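Local atomic coordinates of tRNA uridine(34) acetyltransferase (PDB entry 6IA8), a protein that uses acetyl-CoA and S-adenosylmethionine, with a [4Fe-4S] cluster, to form 5-carboxymethyluridine at the wobble uridine of tRNAs. Residues A[407-412]-A[475-480]; A[469-474]-A[503-508]. All coordinates share one frame; numbering follows the deposited sequence.

Contact 1 of 2, residues A[407-412]-A[475-480]; sequences IFLSFE and KEAERI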
loop_
_atom_site.group_PDB
_atom_site.type_symbol
_atom_site.label_atom_id
_atom_site.label_comp_id
_atom_site.label_asym_id
_atom_site.label_seq_id
_atom_site.Cartn_x
_atom_site.Cartn_y
_atom_site.Cartn_z
ATOM N N ILE A 407 -8.343 -2.684 14.369
ATOM C CA ILE A 407 -8.278 -4.084 14.765
ATOM C C ILE A 407 -7.604 -4.841 13.626
ATOM O O ILE A 407 -8.103 -4.864 12.495
ATOM C CB ILE A 407 -9.672 -4.652 15.057
ATOM C CG1 ILE A 407 -10.335 -3.875 16.213
ATOM C CG2 ILE A 407 -9.552 -6.153 15.375
ATOM C CD1 ILE A 407 -11.410 -2.962 15.816
ATOM N N PHE A 408 -6.462 -5.429 13.904
ATOM C CA PHE A 408 -5.704 -6.175 12.903
ATOM C C PHE A 408 -5.886 -7.650 13.215
ATOM O O PHE A 408 -5.380 -8.142 14.231
ATOM C CB PHE A 408 -4.235 -5.801 12.939
ATOM C CG PHE A 408 -3.389 -6.498 11.885
ATOM C CD1 PHE A 408 -3.411 -6.068 10.577
ATOM C CD2 PHE A 408 -2.569 -7.554 12.211
ATOM C CE1 PHE A 408 -2.621 -6.663 9.591
ATOM C CE2 PHE A 408 -1.767 -8.163 11.251
ATOM C CZ PHE A 408 -1.797 -7.721 9.931
ATOM N N LEU A 409 -6.697 -8.321 12.403
ATOM C CA LEU A 409 -6.985 -9.743 12.542
ATOM C C LEU A 409 -6.125 -10.524 11.567
ATOM O O LEU A 409 -5.991 -10.125 10.414
ATOM C CB LEU A 409 -8.457 -10.031 12.237
ATOM C CG LEU A 409 -9.513 -9.370 13.124
ATOM C CD1 LEU A 409 -10.909 -9.709 12.555
ATOM C CD2 LEU A 409 -9.404 -9.843 14.595
ATOM N N SER A 410 -5.589 -11.664 11.993
ATOM C CA SER A 410 -4.742 -12.428 11.089
ATOM C C SER A 410 -4.841 -13.915 11.393
ATOM O O SER A 410 -5.179 -14.321 12.506
ATOM C CB SER A 410 -3.282 -11.948 11.170
ATOM O OG SER A 410 -2.797 -12.131 12.484
ATOM N N PHE A 411 -4.601 -14.719 10.366
ATOM C CA PHE A 411 -4.322 -16.138 10.536
ATOM C C PHE A 411 -2.816 -16.297 10.423
ATOM O O PHE A 411 -2.209 -15.802 9.467
ATOM C CB PHE A 411 -5.047 -16.998 9.499
ATOM C CG PHE A 411 -6.436 -17.342 9.912
ATOM C CD1 PHE A 411 -6.657 -18.327 10.891
ATOM C CD2 PHE A 411 -7.516 -16.669 9.388
ATOM C CE1 PHE A 411 -7.953 -18.629 11.318
ATOM C CE2 PHE A 411 -8.819 -16.977 9.810
ATOM C CZ PHE A 411 -9.037 -17.937 10.778
ATOM N N GLU A 412 -2.221 -17.014 11.370
ATOM C CA GLU A 412 -0.775 -17.058 11.500
ATOM C C GLU A 412 -0.384 -18.380 12.125
ATOM O O GLU A 412 -1.056 -18.834 13.048
ATOM C CB GLU A 412 -0.292 -15.902 12.383
ATOM C CG GLU A 412 1.185 -15.892 12.692
ATOM C CD GLU A 412 1.564 -14.814 13.698
ATOM O OE1 GLU A 412 0.855 -13.783 13.767
ATOM O OE2 GLU A 412 2.564 -15.007 14.428
ATOM N N LYS A 475 -16.104 -13.367 8.972
ATOM C CA LYS A 475 -17.063 -13.736 10.006
ATOM C C LYS A 475 -16.623 -13.167 11.354
ATOM O O LYS A 475 -17.439 -12.663 12.141
ATOM C CB LYS A 475 -17.209 -15.261 10.065
ATOM C CG LYS A 475 -18.431 -15.725 10.851
ATOM N N GLU A 476 -15.329 -13.267 11.653
ATOM C CA GLU A 476 -14.840 -12.757 12.934
ATOM C C GLU A 476 -14.940 -11.238 12.984
ATOM O O GLU A 476 -15.298 -10.653 14.014
ATOM C CB GLU A 476 -13.399 -13.190 13.165
ATOM C CG GLU A 476 -12.801 -12.694 14.469
ATOM C CD GLU A 476 -13.346 -13.395 15.686
ATOM O OE1 GLU A 476 -13.018 -12.961 16.796
ATOM O OE2 GLU A 476 -14.113 -14.370 15.538
ATOM N N ALA A 477 -14.697 -10.580 11.859
ATOM C CA ALA A 477 -14.858 -9.129 11.828
ATOM C C ALA A 477 -16.307 -8.726 12.093
ATOM O O ALA A 477 -16.582 -7.772 12.845
ATOM C CB ALA A 477 -14.390 -8.574 10.477
ATOM N N GLU A 478 -17.246 -9.429 11.460
ATOM C CA GLU A 478 -18.659 -9.146 11.677
ATOM C C GLU A 478 -19.050 -9.386 13.131
ATOM O O GLU A 478 -19.800 -8.591 13.718
ATOM C CB GLU A 478 -19.511 -10.006 10.744
ATOM C CG GLU A 478 -19.288 -9.627 9.256
ATOM C CD GLU A 478 -19.896 -10.626 8.301
ATOM O OE1 GLU A 478 -20.585 -11.556 8.749
ATOM O OE2 GLU A 478 -19.668 -10.479 7.100
ATOM N N ARG A 479 -18.557 -10.479 13.729
ATOM C CA ARG A 479 -18.868 -10.763 15.131
ATOM C C ARG A 479 -18.333 -9.664 16.042
ATOM O O ARG A 479 -19.032 -9.184 16.945
ATOM C CB ARG A 479 -18.282 -12.115 15.543
ATOM C CG ARG A 479 -18.658 -12.552 16.937
ATOM C CD ARG A 479 -17.806 -13.712 17.427
ATOM N NE ARG A 479 -16.434 -13.303 17.720
ATOM C CZ ARG A 479 -16.063 -12.666 18.826
ATOM N NH1 ARG A 479 -16.963 -12.353 19.746
ATOM N NH2 ARG A 479 -14.794 -12.336 19.010
ATOM N N ILE A 480 -17.084 -9.250 15.820
ATOM C CA ILE A 480 -16.492 -8.215 16.655
ATOM C C ILE A 480 -17.276 -6.923 16.507
ATOM O O ILE A 480 -17.603 -6.263 17.500
ATOM C CB ILE A 480 -15.006 -8.018 16.301
ATOM C CG1 ILE A 480 -14.211 -9.250 16.721
ATOM C CG2 ILE A 480 -14.473 -6.750 16.944
ATOM C CD1 ILE A 480 -12.746 -9.222 16.305
#

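Contact 2 of 2, residues A[469-474]-A[503-508]; sequences YGRMLM and RKLGYK. With SO4 (sulfate ion), chain D; SO4 (sulfate ion), chain G.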
loop_
_atom_site.group_PDB
_atom_site.type_symbol
_atom_site.label_atom_id
_atom_site.label_comp_id
_atom_site.label_asym_id
_atom_site.label_seq_id
_atom_site.Cartn_x
_atom_site.Cartn_y
_atom_site.Cartn_z
ATOM N N TYR A 469 -9.926 -19.031 4.749
ATOM C CA TYR A 469 -9.336 -18.053 5.658
ATOM C C TYR A 469 -10.005 -16.698 5.503
ATOM O O TYR A 469 -10.298 -16.025 6.505
ATOM C CB TYR A 469 -7.825 -17.949 5.418
ATOM C CG TYR A 469 -7.068 -19.144 5.925
ATOM C CD1 TYR A 469 -7.059 -19.461 7.285
ATOM C CD2 TYR A 469 -6.355 -19.953 5.054
ATOM C CE1 TYR A 469 -6.375 -20.561 7.761
ATOM C CE2 TYR A 469 -5.651 -21.065 5.526
ATOM C CZ TYR A 469 -5.666 -21.359 6.874
ATOM O OH TYR A 469 -4.964 -22.451 7.328
ATOM N N GLY A 470 -10.283 -16.302 4.254
ATOM C CA GLY A 470 -10.933 -15.022 4.012
ATOM C C GLY A 470 -12.315 -14.980 4.632
ATOM O O GLY A 470 -12.669 -14.048 5.361
ATOM N N ARG A 471 -13.095 -16.030 4.399
ATOM C CA ARG A 471 -14.436 -16.079 4.960
ATOM C C ARG A 471 -14.410 -16.103 6.480
ATOM O O ARG A 471 -15.274 -15.500 7.123
ATOM C CB ARG A 471 -15.179 -17.297 4.427
ATOM C CG ARG A 471 -15.736 -17.079 3.038
ATOM C CD ARG A 471 -16.124 -18.407 2.388
ATOM N NE ARG A 471 -14.934 -19.169 2.022
ATOM C CZ ARG A 471 -14.955 -20.367 1.449
ATOM N NH1 ARG A 471 -16.115 -20.952 1.173
ATOM N NH2 ARG A 471 -13.817 -20.980 1.156
ATOM N N MET A 472 -13.449 -16.821 7.073
ATOM C CA MET A 472 -13.361 -16.866 8.531
ATOM C C MET A 472 -12.960 -15.504 9.105
ATOM O O MET A 472 -13.471 -15.087 10.150
ATOM C CB MET A 472 -12.369 -17.951 8.959
ATOM C CG MET A 472 -12.880 -19.363 8.797
ATOM S SD MET A 472 -11.808 -20.580 9.604
ATOM C CE MET A 472 -10.492 -20.741 8.397
ATOM N N LEU A 473 -12.051 -14.785 8.451
ATOM C CA LEU A 473 -11.716 -13.453 8.945
ATOM C C LEU A 473 -12.915 -12.513 8.848
ATOM O O LEU A 473 -13.150 -11.702 9.754
ATOM C CB LEU A 473 -10.525 -12.890 8.172
ATOM C CG LEU A 473 -9.158 -13.519 8.465
ATOM C CD1 LEU A 473 -8.107 -13.074 7.479
ATOM C CD2 LEU A 473 -8.738 -13.171 9.900
ATOM N N MET A 474 -13.680 -12.593 7.755
ATOM C CA MET A 474 -14.865 -11.745 7.629
ATOM C C MET A 474 -15.889 -12.074 8.706
ATOM O O MET A 474 -16.485 -11.167 9.307
ATOM C CB MET A 474 -15.485 -11.899 6.242
ATOM C CG MET A 474 -14.604 -11.327 5.128
ATOM S SD MET A 474 -14.504 -9.491 5.211
ATOM C CE MET A 474 -16.210 -9.133 4.782
ATOM N N ARG A 503 -20.127 -10.057 -2.681
ATOM C CA ARG A 503 -21.514 -10.407 -2.941
ATOM C C ARG A 503 -21.790 -11.840 -2.521
ATOM O O ARG A 503 -22.842 -12.126 -1.943
ATOM C CB ARG A 503 -21.860 -10.211 -4.416
ATOM C CG ARG A 503 -21.889 -8.763 -4.830
ATOM C CD ARG A 503 -22.566 -8.560 -6.228
ATOM N NE ARG A 503 -22.523 -7.146 -6.590
ATOM C CZ ARG A 503 -21.663 -6.606 -7.450
ATOM N NH1 ARG A 503 -20.765 -7.366 -8.072
ATOM N NH2 ARG A 503 -21.712 -5.298 -7.697
ATOM N N LYS A 504 -20.857 -12.756 -2.803
ATOM C CA LYS A 504 -21.014 -14.141 -2.364
ATOM C C LYS A 504 -21.180 -14.230 -0.847
ATOM O O LYS A 504 -21.804 -15.167 -0.344
ATOM C CB LYS A 504 -19.805 -14.976 -2.796
ATOM C CG LYS A 504 -19.905 -15.646 -4.152
ATOM C CD LYS A 504 -19.516 -14.728 -5.288
ATOM C CE LYS A 504 -19.464 -15.482 -6.613
ATOM N NZ LYS A 504 -18.350 -16.475 -6.662
ATOM N N LEU A 505 -20.609 -13.292 -0.101
ATOM C CA LEU A 505 -20.713 -13.295 1.352
ATOM C C LEU A 505 -21.897 -12.482 1.868
ATOM O O LEU A 505 -21.945 -12.174 3.064
ATOM C CB LEU A 505 -19.411 -12.765 1.967
ATOM C CG LEU A 505 -18.124 -13.475 1.548
ATOM C CD1 LEU A 505 -16.969 -12.990 2.369
ATOM C CD2 LEU A 505 -18.280 -14.985 1.679
ATOM N N GLY A 506 -22.842 -12.124 1.004
ATOM C CA GLY A 506 -24.039 -11.426 1.428
ATOM C C GLY A 506 -23.959 -9.913 1.414
ATOM O O GLY A 506 -24.885 -9.254 1.897
ATOM N N TYR A 507 -22.886 -9.338 0.897
ATOM C CA TYR A 507 -22.750 -7.894 0.843
ATOM C C TYR A 507 -23.385 -7.354 -0.430
ATOM O O TYR A 507 -23.500 -8.053 -1.441
ATOM C CB TYR A 507 -21.270 -7.497 0.909
ATOM C CG TYR A 507 -20.654 -7.689 2.283
ATOM C CD1 TYR A 507 -20.348 -8.953 2.751
ATOM C CD2 TYR A 507 -20.390 -6.603 3.116
ATOM C CE1 TYR A 507 -19.797 -9.143 4.039
ATOM C CE2 TYR A 507 -19.838 -6.772 4.367
ATOM C CZ TYR A 507 -19.569 -8.048 4.838
ATOM O OH TYR A 507 -19.054 -8.222 6.103
ATOM N N LYS A 508 -23.779 -6.089 -0.374
ATOM C CA LYS A 508 -24.346 -5.383 -1.509
ATOM C C LYS A 508 -23.679 -4.019 -1.637
ATOM O O LYS A 508 -23.133 -3.482 -0.671
ATOM C CB LYS A 508 -25.862 -5.189 -1.348
ATOM C CG LYS A 508 -26.671 -6.472 -1.251
HETATM S S SO4 D . -11.525 -17.938 1.237
HETATM O O1 SO4 D . -12.366 -17.972 2.450
HETATM O O2 SO4 D . -11.352 -19.360 0.824
HETATM O O3 SO4 D . -12.195 -17.151 0.210
HETATM O O4 SO4 D . -10.204 -17.381 1.570
HETATM S S SO4 G . -25.315 -5.266 -5.637
HETATM O O1 SO4 G . -24.000 -5.291 -5.004
HETATM O O2 SO4 G . -25.945 -6.570 -5.462
HETATM O O3 SO4 G . -25.160 -4.972 -7.056
HETATM O O4 SO4 G . -26.149 -4.240 -5.024
#

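Contact 1 of 2, residues A[407-412]-A[475-480]
Strand 407-412 and helix 475-480 run roughly antiparallel, their axes 10.2 Å apart at an angle of 148°, and Leu409 lies level with Ala477 with 7.9 Å between their CA atoms. Leu409 carries the contact, and its two methyls divide the work. With CG anti to its own carbonyl carbon (chi1 -61°), the isobutyl group reaches the helix as a fork. CD1 rests against the turn at Ala477, 4.2 Å from Ala477 CB, and meets Glu476 CG at 4.0 Å where the two side chains cross at about a right angle. CD2 goes to Ile480, meeting Ile480 CD1 tip to tip at 3.8 Å. This is a helix lying on the central sheet of the GNAT acetyltransferase fold, and no hydrogen bond joins the two segments. Leu473, one turn before Ala477, also touches Leu409, while Leu423 of strand 418-427 touches Ala477. Glu476 lends the contact only its aliphatic part: its chain bends at chi2 (73°), and the carboxylate pairs with Arg479, a poorly ordered side chain, so this pairing is less certain than the packing. Arg479 NH2 gives a nearly straight 2.9 Å salt-bridging hydrogen bond to Glu476 OE1, which lies in the guanidinium plane, while the nitrogen meets it from above the carboxylate plane.

Contact 2 of 2, residues A[469-474]-A[503-508]
Arg471 and Met474 face Leu505 and Tyr507 across this contact, and the first segment opens at the start of helix 469-484, where a sulfate ion is bound. Gly470 N donates to sulfate O4 at 2.9 Å. Arg471 grips the same ion three times: its backbone N and its NE both reach O1, the latter at 2.9 Å and almost straight (176°), while Arg471 NH2 holds O2. A bend at chi3 (-72°) turns the guanidinium toward the sulfate, O1 lying at its edge and in its plane. By similarity to related enzymes, Tyr469, Gly470 and Arg471 probably bind acetyl-CoA, so the sulfate, probably from the crystallisation liquor, plausibly marks a coenzyme A phosphate site. Nearer the backbone, Arg471 CG packs 3.6 Å from Leu505 CD2, the side chains crossing at about a right angle. Met474 CG lies 4.0 Å from Leu505 CD1, and Met474 CE comes obliquely to Tyr507, 3.5 Å from Tyr507 CZ; Tyr507 OH is hydrogen-bonded to Glu478 OE2. Gly506, with positive phi, is the C-prime residue of the Schellman motif ending helix 499-504. Beyond that turn Tyr507 leans on strands 489-492 and 513-517, and Met474 touches Leu423 of strand 418-427 and Val492 of strand 489-492, on the side of the helix that faces the sheet.

Overall arrangement
Both contacts use helix 469-484 of the GNAT domain, and their centres lie 12 Å apart. Contact 1 takes the later turns and is a buried, apolar seat on strand 404-413; its charged pair belongs to the helix alone. Contact 2 takes the first turns and is only partly buried: hydrophobic at Met474, it becomes polar at Arg471, where the helix start binds an anion. The two also meet directly. Glu478 OE2 lies 2.5 Å from Tyr507 OH, a probable hydrogen bond, and Glu478 forms a salt bridge with Lys516 as well. Elsewhere the ring of Phe411 packs against Tyr469, Met472 and Leu473, bringing the first turns of the helix against strand 404-413.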